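Citrate synthase (Metallosphaera sedula, PDB 6ABX) probably catalyses the condensation of oxaloacetate with acetyl-CoA and water to give citrate and CoA, a step of the tricarboxylic acid cycle. Local coordinates at residues 49-54 against 114-119. Sequence-based numbering, arbitrary orientation.
Sequences LLWYGK and GKAIKM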
loop_
_atom_site.group_PDB
_atom_site.type_symbol
_atom_site.label_atom_id
_atom_site.label_comp_id
_atom_site.label_asym_id
_atom_site.label_seq_id
_atom_site.Cartn_x
_atom_site.Cartn_y
_atom_site.Cartn_z
ATOM N N LEU A 49 -22.780 10.549 3.937
ATOM C CA LEU A 49 -23.335 9.397 4.686
ATOM C C LEU A 49 -22.220 8.446 5.103
ATOM O O LEU A 49 -22.141 8.014 6.297
ATOM C CB LEU A 49 -24.361 8.687 3.827
ATOM C CG LEU A 49 -24.939 7.400 4.392
ATOM C CD1 LEU A 49 -25.725 7.673 5.675
ATOM C CD2 LEU A 49 -25.801 6.763 3.356
ATOM N N LEU A 50 -21.338 8.117 4.147
ATOM C CA LEU A 50 -20.318 7.122 4.454
ATOM C C LEU A 50 -19.349 7.646 5.518
ATOM O O LEU A 50 -18.983 6.905 6.468
ATOM C CB LEU A 50 -19.598 6.723 3.148
ATOM C CG LEU A 50 -20.400 5.786 2.270
ATOM C CD1 LEU A 50 -19.777 5.625 0.884
ATOM C CD2 LEU A 50 -20.577 4.411 2.922
ATOM N N TRP A 51 -18.921 8.897 5.408
ATOM C CA TRP A 51 -17.916 9.456 6.336
ATOM C C TRP A 51 -18.514 9.791 7.702
ATOM O O TRP A 51 -17.875 9.515 8.692
ATOM C CB TRP A 51 -17.232 10.698 5.773
ATOM C CG TRP A 51 -16.140 10.375 4.779
ATOM C CD1 TRP A 51 -15.230 9.368 4.839
ATOM C CD2 TRP A 51 -15.826 11.122 3.591
ATOM N NE1 TRP A 51 -14.383 9.402 3.753
ATOM C CE2 TRP A 51 -14.710 10.476 2.972
ATOM C CE3 TRP A 51 -16.340 12.286 3.005
ATOM C CZ2 TRP A 51 -14.137 10.942 1.804
ATOM C CZ3 TRP A 51 -15.768 12.740 1.845
ATOM C CH2 TRP A 51 -14.681 12.069 1.250
ATOM N N TYR A 52 -19.738 10.327 7.732
ATOM C CA TYR A 52 -20.277 10.898 9.016
ATOM C C TYR A 52 -21.377 10.046 9.629
ATOM O O TYR A 52 -21.769 10.330 10.766
ATOM C CB TYR A 52 -20.763 12.323 8.766
ATOM C CG TYR A 52 -19.692 13.284 8.327
ATOM C CD1 TYR A 52 -18.597 13.546 9.140
ATOM C CD2 TYR A 52 -19.733 13.923 7.087
ATOM C CE1 TYR A 52 -17.600 14.419 8.752
ATOM C CE2 TYR A 52 -18.744 14.815 6.702
ATOM C CZ TYR A 52 -17.659 15.045 7.531
ATOM O OH TYR A 52 -16.663 15.902 7.166
ATOM N N GLY A 53 -21.913 9.067 8.913
ATOM C CA GLY A 53 -22.759 8.043 9.463
ATOM C C GLY A 53 -24.251 8.345 9.420
ATOM O O GLY A 53 -25.023 7.532 9.869
ATOM N N LYS A 54 -24.627 9.481 8.842
ATOM C CA LYS A 54 -26.032 9.864 8.786
ATOM C C LYS A 54 -26.285 10.676 7.531
ATOM O O LYS A 54 -25.362 11.283 6.978
ATOM C CB LYS A 54 -26.395 10.667 10.038
ATOM C CG LYS A 54 -25.764 12.038 10.141
ATOM C CD LYS A 54 -25.935 12.699 11.512
ATOM C CE LYS A 54 -25.393 14.126 11.625
ATOM N NZ LYS A 54 -24.355 14.478 10.611
ATOM N N GLY A 114 -10.638 15.274 6.735
ATOM C CA GLY A 114 -10.259 16.423 5.872
ATOM C C GLY A 114 -9.304 16.004 4.752
ATOM O O GLY A 114 -9.409 16.502 3.635
ATOM N N LYS A 115 -8.367 15.105 5.059
ATOM C CA LYS A 115 -7.423 14.592 4.038
ATOM C C LYS A 115 -8.146 13.685 3.052
ATOM O O LYS A 115 -7.858 13.745 1.853
ATOM C CB LYS A 115 -6.222 13.933 4.719
ATOM C CG LYS A 115 -5.321 14.934 5.422
ATOM C CD LYS A 115 -4.337 14.307 6.388
ATOM C CE LYS A 115 -3.400 15.347 6.961
ATOM N NZ LYS A 115 -2.587 14.790 8.053
ATOM N N ALA A 116 -9.133 12.921 3.534
ATOM C CA ALA A 116 -9.982 12.068 2.671
ATOM C C ALA A 116 -10.749 12.950 1.673
ATOM O O ALA A 116 -10.855 12.651 0.501
ATOM C CB ALA A 116 -10.902 11.238 3.533
ATOM N N ILE A 117 -11.253 14.065 2.166
ATOM C CA ILE A 117 -11.996 15.041 1.331
ATOM C C ILE A 117 -11.070 15.636 0.265
ATOM O O ILE A 117 -11.462 15.656 -0.923
ATOM C CB ILE A 117 -12.642 16.147 2.194
ATOM C CG1 ILE A 117 -13.828 15.589 2.982
ATOM C CG2 ILE A 117 -13.030 17.351 1.339
ATOM C CD1 ILE A 117 -14.261 16.521 4.108
ATOM N N LYS A 118 -9.822 15.974 0.632
ATOM C CA LYS A 118 -8.886 16.478 -0.334
ATOM C C LYS A 118 -8.623 15.456 -1.449
ATOM O O LYS A 118 -8.616 15.783 -2.647
ATOM C CB LYS A 118 -7.590 16.913 0.339
ATOM C CG LYS A 118 -7.721 18.238 1.082
ATOM C CD LYS A 118 -6.467 18.626 1.793
ATOM C CE LYS A 118 -6.570 20.068 2.248
ATOM N NZ LYS A 118 -5.398 20.455 3.058
ATOM N N MET A 119 -8.349 14.219 -1.073
ATOM C CA MET A 119 -8.066 13.183 -2.076
ATOM C C MET A 119 -9.285 12.977 -2.991
ATOM O O MET A 119 -9.169 12.847 -4.234
ATOM C CB MET A 119 -7.666 11.860 -1.414
ATOM C CG MET A 119 -6.271 11.885 -0.818
ATOM S SD MET A 119 -5.828 10.300 -0.087
ATOM C CE MET A 119 -6.220 10.589 1.634
#
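Trp51 and Ala116 mark where the two backbones come nearest, with their CA atoms 9.1 Å apart, a gap that the indole of Trp51 spans. Residues 49-54 are the last turn of helix 43-52 and its exit: Gly53 leaves helical geometry with a positive phi of 92°, while its N still bonds to Leu49 O at 2.8 Å. Residues 114-119 are regular helix near the start of helix 112-134.

No hydrogen bond joins the segments; the contact is mainly apolar. With CG of Trp51 anti to its carbonyl carbon (chi1 -80°), the indole extends toward helix 112-134 and leads with its six-membered ring. Trp51 CZ2 lies 3.7 Å from Ala116 CB, and Trp51 CZ3 meets Ile117 CG1 at 3.6 Å, so two consecutive residues of one helix receive neighbouring parts of the same ring. Both approach the indole obliquely. Between these two touches, Trp51 CH2 reaches the helix backbone itself, 3.9 Å from Ala116 O. Tyr52 runs alongside, with CB of Trp51 over the centre of one ring face, and crosses Ile117 at about a right angle; Tyr52 OH comes to 3.9 Å from Ile117 CD1.

The indole N-H of this buried Trp51 is satisfied by Thr337 OG1 on helix 324-343, which also packs Ile334 and Ala338 against Trp51 and carries oxaloacetate-binding Arg332, its side chain about 10 Å from that of Trp51. Helix 58-69 borders the contact too, placing Phe64 on Trp51, Leu68 on Ile117, and Arg67 against both Tyr52 and Ile117. The tryptophan thus ties helix 43-52 to three other helices of the largely helical citrate synthase fold.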